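Local coordinates for protein adenosine kinase, putative (Trypanosoma brucei, PDB 3OTX) that probably phosphorylates adenosine to AMP with ATP and magnesium, a purine salvage reaction of a PfkB-family carbohydrate kinase, at residues N144-E149 with V177-Q182; V30-E35 with F50-K55; K229-A232 with K236-T239; V253-T256 with G260-V263. The protein carries 1 engineered substitution. All coordinates share one frame; numbering follows the deposited sequence.

Contact 1 (N144-E149 with V177-Q182); sequences NHLSSE and VNHVLQ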
# COMPACT_ATOMS: atom_id res chain seq x y z
N ASN A 144 5.75 -14.51 1.36
CA ASN A 144 7.08 -14.51 0.78
C ASN A 144 7.29 -15.65 -0.21
O ASN A 144 8.33 -15.71 -0.86
CB ASN A 144 8.13 -14.63 1.87
CG ASN A 144 9.46 -14.06 1.48
OD1 ASN A 144 10.51 -14.66 1.76
ND2 ASN A 144 9.45 -12.91 0.86
N HIS A 145 6.33 -16.55 -0.31
CA HIS A 145 6.41 -17.71 -1.20
C HIS A 145 5.59 -17.57 -2.48
O HIS A 145 5.42 -18.54 -3.23
CB HIS A 145 5.98 -18.97 -0.44
CG HIS A 145 6.89 -19.31 0.69
ND1 HIS A 145 7.97 -20.16 0.54
CD2 HIS A 145 6.90 -18.93 1.99
CE1 HIS A 145 8.60 -20.28 1.69
NE2 HIS A 145 7.97 -19.55 2.59
N LEU A 146 5.08 -16.37 -2.76
CA LEU A 146 4.37 -16.11 -4.02
C LEU A 146 5.28 -16.53 -5.20
O LEU A 146 6.42 -16.08 -5.30
CB LEU A 146 3.94 -14.65 -4.10
CG LEU A 146 3.21 -14.23 -5.38
CD1 LEU A 146 1.90 -14.95 -5.54
CD2 LEU A 146 2.97 -12.72 -5.34
N SER A 147 4.78 -17.45 -6.02
CA SER A 147 5.61 -18.09 -7.05
C SER A 147 5.43 -17.56 -8.49
O SER A 147 4.37 -17.01 -8.86
CB SER A 147 5.36 -19.61 -7.03
OG SER A 147 4.08 -19.92 -7.58
N SER A 148 6.46 -17.78 -9.30
CA SER A 148 6.36 -17.46 -10.70
C SER A 148 5.31 -18.34 -11.35
O SER A 148 4.60 -17.88 -12.24
CB SER A 148 7.71 -17.65 -11.39
OG SER A 148 8.66 -16.78 -10.79
N GLU A 149 5.15 -19.57 -10.85
CA GLU A 149 4.11 -20.46 -11.39
C GLU A 149 2.74 -19.79 -11.20
O GLU A 149 1.90 -19.74 -12.13
CB GLU A 149 4.11 -21.84 -10.71
CG GLU A 149 5.31 -22.74 -11.04
CD GLU A 149 6.69 -22.14 -10.72
OE1 GLU A 149 6.88 -21.48 -9.66
OE2 GLU A 149 7.60 -22.34 -11.55
N VAL A 177 11.26 -9.32 -7.42
CA VAL A 177 11.14 -8.19 -8.34
C VAL A 177 10.58 -8.59 -9.69
O VAL A 177 9.85 -7.82 -10.33
CB VAL A 177 12.49 -7.45 -8.51
CG1 VAL A 177 13.52 -8.27 -9.35
CG2 VAL A 177 12.30 -6.03 -9.12
N ASN A 178 10.91 -9.81 -10.12
CA ASN A 178 10.39 -10.33 -11.37
C ASN A 178 8.86 -10.42 -11.42
O ASN A 178 8.28 -10.26 -12.51
CB ASN A 178 11.08 -11.64 -11.71
CG ASN A 178 12.54 -11.43 -12.04
OD1 ASN A 178 12.92 -10.46 -12.71
ND2 ASN A 178 13.38 -12.33 -11.57
N HIS A 179 8.20 -10.64 -10.28
CA HIS A 179 6.73 -10.65 -10.28
C HIS A 179 6.21 -9.25 -10.62
O HIS A 179 5.25 -9.09 -11.37
CB HIS A 179 6.17 -11.02 -8.91
CG HIS A 179 6.56 -12.39 -8.44
ND1 HIS A 179 7.17 -13.32 -9.26
CD2 HIS A 179 6.42 -12.99 -7.23
CE1 HIS A 179 7.39 -14.43 -8.57
NE2 HIS A 179 6.96 -14.25 -7.33
N VAL A 180 6.87 -8.24 -10.07
CA VAL A 180 6.51 -6.86 -10.31
C VAL A 180 6.75 -6.53 -11.77
O VAL A 180 5.88 -5.92 -12.40
CB VAL A 180 7.34 -5.90 -9.43
CG1 VAL A 180 6.75 -4.50 -9.51
CG2 VAL A 180 7.29 -6.37 -7.95
N LEU A 181 7.92 -6.94 -12.30
CA LEU A 181 8.24 -6.64 -13.71
C LEU A 181 7.23 -7.26 -14.69
O LEU A 181 6.90 -6.65 -15.72
CB LEU A 181 9.68 -7.05 -14.04
CG LEU A 181 10.72 -6.22 -13.31
CD1 LEU A 181 12.09 -6.87 -13.48
CD2 LEU A 181 10.79 -4.73 -13.80
N GLN A 182 6.67 -8.41 -14.33
CA GLN A 182 5.63 -9.02 -15.18
C GLN A 182 4.45 -8.06 -15.31
O GLN A 182 3.96 -7.83 -16.41
CB GLN A 182 5.16 -10.36 -14.63
CG GLN A 182 4.01 -10.97 -15.44
CD GLN A 182 3.52 -12.28 -14.86
OE1 GLN A 182 4.31 -13.07 -14.35
NE2 GLN A 182 2.21 -12.51 -14.93

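Contact 2 (V30-E35 with F50-K55); sequences VKYGLE and FDDIEK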
# COMPACT_ATOMS: atom_id res chain seq x y z
N VAL A 30 11.66 -0.83 23.19
CA VAL A 30 13.07 -1.00 23.52
C VAL A 30 13.43 -2.49 23.56
O VAL A 30 14.43 -2.89 22.95
CB VAL A 30 13.43 -0.29 24.86
CG1 VAL A 30 14.87 -0.63 25.34
CG2 VAL A 30 13.26 1.21 24.73
N LYS A 31 12.61 -3.30 24.23
CA LYS A 31 12.86 -4.73 24.34
C LYS A 31 13.11 -5.39 22.98
O LYS A 31 14.06 -6.18 22.84
CB LYS A 31 11.70 -5.45 25.03
CG LYS A 31 11.97 -6.90 25.37
CD LYS A 31 10.67 -7.57 25.79
CE LYS A 31 10.86 -9.03 26.13
NZ LYS A 31 9.68 -9.49 26.91
N TYR A 32 12.28 -5.02 22.01
CA TYR A 32 12.32 -5.64 20.67
C TYR A 32 13.18 -4.92 19.64
O TYR A 32 13.17 -5.31 18.48
CB TYR A 32 10.89 -5.94 20.16
CG TYR A 32 10.30 -7.07 20.98
CD1 TYR A 32 9.36 -6.83 21.98
CD2 TYR A 32 10.77 -8.38 20.81
CE1 TYR A 32 8.86 -7.86 22.74
CE2 TYR A 32 10.28 -9.42 21.57
CZ TYR A 32 9.34 -9.16 22.55
OH TYR A 32 8.87 -10.21 23.31
N GLY A 33 13.87 -3.86 20.05
CA GLY A 33 14.81 -3.15 19.19
C GLY A 33 14.10 -2.32 18.13
O GLY A 33 14.58 -2.18 16.99
N LEU A 34 12.94 -1.79 18.48
CA LEU A 34 12.10 -1.13 17.49
C LEU A 34 12.16 0.39 17.58
O LEU A 34 12.29 0.94 18.67
CB LEU A 34 10.62 -1.55 17.62
CG LEU A 34 10.32 -3.06 17.64
CD1 LEU A 34 8.84 -3.30 17.97
CD2 LEU A 34 10.69 -3.71 16.30
N GLU A 35 12.07 1.02 16.41
CA GLU A 35 12.07 2.47 16.31
C GLU A 35 10.61 2.92 16.18
O GLU A 35 9.89 2.55 15.24
CB GLU A 35 12.89 2.93 15.09
CG GLU A 35 13.49 4.33 15.28
CD GLU A 35 13.81 5.04 13.96
OE1 GLU A 35 13.99 4.37 12.92
OE2 GLU A 35 13.87 6.29 13.97
N PHE A 50 5.53 -11.87 18.64
CA PHE A 50 4.12 -12.20 18.43
C PHE A 50 3.49 -12.86 19.64
O PHE A 50 2.38 -12.52 20.03
CB PHE A 50 3.93 -13.01 17.17
CG PHE A 50 3.92 -12.17 15.95
CD1 PHE A 50 5.08 -11.94 15.22
CD2 PHE A 50 2.73 -11.57 15.52
CE1 PHE A 50 5.06 -11.14 14.07
CE2 PHE A 50 2.70 -10.77 14.37
CZ PHE A 50 3.86 -10.56 13.65
N ASP A 51 4.24 -13.76 20.27
CA ASP A 51 3.78 -14.43 21.49
C ASP A 51 3.54 -13.41 22.59
O ASP A 51 2.56 -13.51 23.31
CB ASP A 51 4.79 -15.47 21.98
CG ASP A 51 4.98 -16.61 21.00
OD1 ASP A 51 4.13 -16.81 20.11
OD2 ASP A 51 5.99 -17.33 21.13
N ASP A 52 4.42 -12.42 22.67
CA ASP A 52 4.37 -11.36 23.68
C ASP A 52 3.14 -10.46 23.48
O ASP A 52 2.37 -10.24 24.42
CB ASP A 52 5.67 -10.56 23.59
CG ASP A 52 5.97 -9.75 24.82
OD1 ASP A 52 5.04 -9.38 25.56
OD2 ASP A 52 7.17 -9.47 25.03
N ILE A 53 2.92 -9.98 22.26
CA ILE A 53 1.78 -9.10 21.97
C ILE A 53 0.45 -9.83 22.13
O ILE A 53 -0.55 -9.22 22.54
CB ILE A 53 1.86 -8.48 20.56
CG1 ILE A 53 3.23 -7.87 20.32
CG2 ILE A 53 0.81 -7.40 20.38
CD1 ILE A 53 3.48 -7.52 18.89
N GLU A 54 0.44 -11.13 21.83
CA GLU A 54 -0.78 -11.95 21.91
C GLU A 54 -1.18 -12.24 23.35
O GLU A 54 -2.36 -12.38 23.64
CB GLU A 54 -0.62 -13.25 21.13
CG GLU A 54 -0.73 -13.07 19.61
CD GLU A 54 -0.18 -14.24 18.81
OE1 GLU A 54 -0.20 -15.40 19.29
OE2 GLU A 54 0.30 -14.01 17.69
N LYS A 55 -0.19 -12.32 24.23
CA LYS A 55 -0.39 -12.53 25.66
C LYS A 55 -0.96 -11.29 26.36
O LYS A 55 -1.16 -11.30 27.57
CB LYS A 55 0.93 -12.94 26.32
CG LYS A 55 1.01 -14.39 26.77
CD LYS A 55 1.34 -15.37 25.65
CE LYS A 55 0.88 -16.77 26.04
NZ LYS A 55 1.53 -17.85 25.27

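Contact 3 (K229-A232 with K236-T239); sequences KEFA and KWDT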
# COMPACT_ATOMS: atom_id res chain seq x y z
N LYS A 229 11.60 12.02 1.48
CA LYS A 229 12.95 12.40 1.92
C LYS A 229 13.93 11.23 1.82
O LYS A 229 15.11 11.45 1.49
CB LYS A 229 12.93 12.97 3.34
CG LYS A 229 12.10 14.23 3.45
CD LYS A 229 12.03 14.71 4.90
CE LYS A 229 11.31 16.03 4.98
NZ LYS A 229 10.96 16.41 6.35
N GLU A 230 13.46 10.02 2.10
CA GLU A 230 14.34 8.85 2.01
C GLU A 230 14.72 8.58 0.55
O GLU A 230 15.85 8.18 0.27
CB GLU A 230 13.72 7.62 2.66
CG GLU A 230 14.73 6.53 2.99
CD GLU A 230 15.68 6.95 4.10
OE1 GLU A 230 15.20 7.28 5.21
OE2 GLU A 230 16.90 6.94 3.85
N PHE A 231 13.76 8.80 -0.35
CA PHE A 231 13.97 8.69 -1.81
C PHE A 231 15.02 9.70 -2.27
O PHE A 231 15.94 9.34 -3.02
CB PHE A 231 12.65 8.89 -2.55
CG PHE A 231 12.70 8.50 -4.01
CD1 PHE A 231 12.37 7.21 -4.40
CD2 PHE A 231 13.12 9.42 -4.97
CE1 PHE A 231 12.42 6.83 -5.75
CE2 PHE A 231 13.17 9.05 -6.32
CZ PHE A 231 12.82 7.76 -6.71
N ALA A 232 14.90 10.94 -1.81
CA ALA A 232 15.95 11.95 -2.03
C ALA A 232 17.31 11.46 -1.55
O ALA A 232 18.29 11.60 -2.29
CB ALA A 232 15.59 13.30 -1.39
N LYS A 236 20.73 10.61 -3.73
CA LYS A 236 21.79 11.56 -3.38
C LYS A 236 21.43 13.00 -3.72
O LYS A 236 22.31 13.85 -3.88
CB LYS A 236 23.18 11.12 -3.89
CG LYS A 236 23.55 9.73 -3.38
CD LYS A 236 25.03 9.54 -3.13
CE LYS A 236 25.27 8.28 -2.31
NZ LYS A 236 26.73 7.99 -2.15
N TRP A 237 20.13 13.27 -3.79
CA TRP A 237 19.64 14.63 -3.98
C TRP A 237 19.73 15.43 -2.69
O TRP A 237 19.15 15.04 -1.65
CB TRP A 237 18.18 14.65 -4.43
CG TRP A 237 17.90 14.04 -5.78
CD1 TRP A 237 18.78 13.89 -6.83
CD2 TRP A 237 16.64 13.57 -6.24
NE1 TRP A 237 18.12 13.32 -7.90
CE2 TRP A 237 16.81 13.11 -7.56
CE3 TRP A 237 15.37 13.45 -5.64
CZ2 TRP A 237 15.76 12.54 -8.30
CZ3 TRP A 237 14.34 12.90 -6.38
CH2 TRP A 237 14.54 12.45 -7.70
N ASP A 238 20.38 16.58 -2.79
CA ASP A 238 20.61 17.43 -1.63
C ASP A 238 19.43 18.37 -1.38
O ASP A 238 19.53 19.59 -1.54
CB ASP A 238 21.93 18.21 -1.79
CG ASP A 238 22.37 18.87 -0.50
OD1 ASP A 238 22.00 18.38 0.59
OD2 ASP A 238 23.10 19.89 -0.58
N THR A 239 18.30 17.79 -0.94
CA THR A 239 17.09 18.56 -0.69
C THR A 239 16.15 17.78 0.20
O THR A 239 16.01 16.56 0.05
CB THR A 239 16.39 19.01 -2.02
OG1 THR A 239 15.23 19.80 -1.73
CG2 THR A 239 15.99 17.82 -2.89
O HOH W 1 15.81 14.50 2.00

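Contact 4 (V253-T256 with G260-V263); sequences VPYT and GRVV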
# COMPACT_ATOMS: atom_id res chain seq x y z
N VAL A 253 14.18 10.81 -12.56
CA VAL A 253 14.12 9.37 -12.37
C VAL A 253 13.72 8.75 -13.70
O VAL A 253 12.73 9.17 -14.31
CB VAL A 253 13.08 9.03 -11.31
CG1 VAL A 253 12.71 7.54 -11.32
CG2 VAL A 253 13.62 9.45 -9.95
N PRO A 254 14.49 7.74 -14.15
CA PRO A 254 14.27 7.15 -15.48
C PRO A 254 12.79 6.83 -15.69
O PRO A 254 12.14 6.37 -14.76
CB PRO A 254 15.09 5.86 -15.41
CG PRO A 254 16.25 6.24 -14.55
CD PRO A 254 15.65 7.15 -13.47
N TYR A 255 12.28 7.14 -16.88
CA TYR A 255 10.88 6.87 -17.22
C TYR A 255 10.79 6.54 -18.70
O TYR A 255 11.21 7.35 -19.54
CB TYR A 255 10.00 8.08 -16.93
CG TYR A 255 8.54 7.89 -17.26
CD1 TYR A 255 7.82 6.81 -16.73
CD2 TYR A 255 7.87 8.78 -18.09
CE1 TYR A 255 6.47 6.63 -17.02
CE2 TYR A 255 6.50 8.62 -18.40
CZ TYR A 255 5.81 7.55 -17.85
OH TYR A 255 4.47 7.39 -18.19
N THR A 256 10.23 5.37 -19.00
CA THR A 256 10.11 4.92 -20.39
C THR A 256 8.65 4.79 -20.84
O THR A 256 8.36 4.22 -21.89
CB THR A 256 10.80 3.54 -20.58
OG1 THR A 256 10.26 2.58 -19.67
CG2 THR A 256 12.32 3.64 -20.36
N GLY A 260 2.59 9.42 -18.87
CA GLY A 260 3.09 10.62 -18.21
C GLY A 260 3.38 10.23 -16.77
O GLY A 260 2.57 9.56 -16.12
N ARG A 261 4.55 10.61 -16.29
CA ARG A 261 4.96 10.36 -14.91
C ARG A 261 4.27 11.35 -13.95
O ARG A 261 4.24 12.56 -14.21
CB ARG A 261 6.51 10.42 -14.86
CG ARG A 261 7.18 10.61 -13.52
CD ARG A 261 7.09 9.40 -12.55
NE ARG A 261 7.69 8.13 -13.03
CZ ARG A 261 8.99 7.91 -13.26
NH1 ARG A 261 9.89 8.88 -13.14
NH2 ARG A 261 9.39 6.70 -13.67
N VAL A 262 3.69 10.81 -12.88
CA VAL A 262 2.99 11.59 -11.86
C VAL A 262 3.64 11.22 -10.52
O VAL A 262 3.91 10.05 -10.27
CB VAL A 262 1.48 11.22 -11.79
CG1 VAL A 262 0.70 12.06 -10.72
CG2 VAL A 262 0.83 11.34 -13.16
N VAL A 263 3.85 12.21 -9.66
CA VAL A 263 4.37 11.94 -8.33
C VAL A 263 3.42 12.57 -7.32
O VAL A 263 3.03 13.73 -7.47
CB VAL A 263 5.81 12.46 -8.18
CG1 VAL A 263 6.39 12.17 -6.82
CG2 VAL A 263 6.75 11.83 -9.26

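Contact 1 (N144-E149 with V177-Q182)
The imidazole of His179 is the flat group that meets segment 144-149, and it does so with its edge: Leu146 O and Ser148 OG both lie near the ring plane, while no atom of the segment sits squarely over either face. Ser147 C comes in obliquely, 3.7 Å from His179 CE1. The side chains of Leu146 and His179 run antiparallel past one another, and CG and CD2 of Leu146 each stand 3.9 Å from His179 CD2, so a hydrophobic branch covers the carbon side of the ring next to its polar tip.

That tip makes the one hydrogen bond of the contact. His179 NE2 donates to Leu146 O over 2.8 Å with an N-H...O angle of 158°, the oxygen almost in the ring plane, although the donor itself stands well above the carbonyl plane. CG of His179 lies anti to its own carbonyl carbon, beside the backbone N (chi1 -61°), which projects the ring from helix 177-189 toward the loop at Leu146 and Ser147. On the next corner Ser148 OG lies 3.5 Å from His179 CE1, a close polar contact. Serine suits the start of helix 148-151: Ser147, the N-cap, uses OG to hold His150 N and also bonds Glu115. Both Leu146 and His179 pack on Gln13 of strand 10-13, two residues before the adenosine-binding Asn15.

Because NE2 is the donor, it must carry a proton; a histidine can thus satisfy a loop carbonyl from a buried position while its ring carbon CD2 packs against the leucine side chain.

Contact 2 (V30-E35 with F50-K55)
Asp52 reaches out of helix 49-54 toward Tyr32 and Lys31, and its CB, CG and OD2 all meet this end of helix 26-31. CG stands anti to the backbone N (chi1 -161°), which carries the carboxylate across the gap between the helices. Asp52 CB already lies 3.2 Å from Tyr32 OH, and CG is 3.3 Å from the same oxygen. At the tip, OD2 takes two bonds. Tyr32 OH donates to Asp52 OD2 over a short 2.5 Å, and the aspartate oxygen receives it on its anti lone pair, the one turned away from OD1; OD2 lies at the edge of the phenol ring, whose plane is 73° from that of the carboxylate. Lys31 NZ forms a salt bridge 3.1 Å from Asp52 OD2, arriving almost head-on to the C-O bond.

The lysine suits its exposed place by its length: an extended chain brings the ammonium to the acid, while Lys31 CG rides 4.2 Å above one face of the Tyr32 ring, toward the rim. Tyrosine combines a buried ring, which also meets Phe28, with a hydroxyl that reaches the carboxylate. Right after it, Gly33 has positive phi (73°) and ends helix 26-31.

This helix end is a Schellman motif, and the bridge ties it to helix 49-54, whose Phe50 and Ile53 pack on strand 122-130 of the five-stranded sheet that forms the core of the small lid domain characteristic of PfkB-family kinases.

Contact 3 (K229-A232 with K236-T239)
Ala232 and Trp237 form the tight half of this contact, where the chain leaves helix 225-235 and turns back along its last turn. Trp237 N donates to Ala232 O over 2.9 Å, a bond bent to 139° at the hydrogen. Alanine fits here because its single methyl lets the returning chain come close: Ala232 CB is 3.6 Å from Thr239 O and 4.2 Å from Trp237 CB, and it also touches Ile245 of helix 242-251. Beside it Phe231 and Trp237 point the same way. CG of Phe231 is anti to its backbone N (chi1 -167°), which swings the ring alongside the indole, so that CE2 comes within 3.9 Å of Trp237 CH2. The ring planes stand at 58°, an oblique meeting of two aromatic groups, and Arg248 adds a cation-pi contact to the indole.

The other side is looser and wetter. A water bridges Lys229 O, at 3.2 Å, and Thr239 O, at 2.8 Å. Lys236, with positive phi, closes the helix in a Schellman motif; its side chain starts away from the helix, and the residue is exposed, which suits a long charged chain. Asp238 centres an inverse gamma turn.

Chemically, then, Ala232 O, in the last turn, takes a bond from Trp237 N of the turning chain, while the buried Phe231 packs beside the partly exposed indole and water serves the polar edge.

Contact 4 (V253-T256 with G260-V263)
Tyr255 and Arg261 face each other from an extended loop and from the lead-in to strand 262-267, their CA atoms 7.3 Å apart, with Gly260 at backbone angles (phi 114°) that crowd any side chain against the preceding carbonyl oxygen. The chain of Arg261 kinks twice beyond CB, first about CB-CG (chi2 70°) and again at the next bond, folding the guanidinium back toward the loop. Arg261 NH1 donates to Val253 O at 3.1 Å, from above the carbonyl plane, and its NH2 donates to Pro254 O at 3.0 Å with an angle of 162°. One guanidinium can thus grip two successive carbonyls; NE goes to Thr218 O and NH1 also to Ala249 O.

The loop closes a beta-alpha-beta crossover, from strand 220-224 through helices 225-235 and 242-251 to the parallel neighbour strand 262-267 of the ten-stranded sheet. The ring of Tyr255 lies against the arginine's stem: Arg261 CB sits 3.9 Å from its centroid, over the face, a CH-pi contact. Tyr255 CB stands 3.4 Å above one face of the guanidinium, toward its rim. At its far end Tyr255 OH accepts from Gly260 N over 2.8 Å and is hydrogen-bonded to Asp219, while Val253 CG1 packs 3.6 Å from Arg261 NH1.

In the fold
Along the chain the order is contact 2, contact 1, contact 3, contact 4, with each closing before the next opens. Contact 2 belongs to the small domain with its five-stranded sheet, whereas contacts 1, 3 and 4 flank the ten-stranded sheet. Contacts 2 and 4 are the most distant, their centres about 40 Å apart on opposite sides of the chain's centre. Contacts 3 and 4 touch: Val253 CG2 packs 3.7 Å from Phe231 CE2 and 3.9 Å from Trp237 CH2, so the turn after helix 225-235 and the loop before strand 262-267 share one apolar patch. Contact 1, centred about 23 Å from contact 4, packs on strand 10-13, just before the adenosine-binding Asn15.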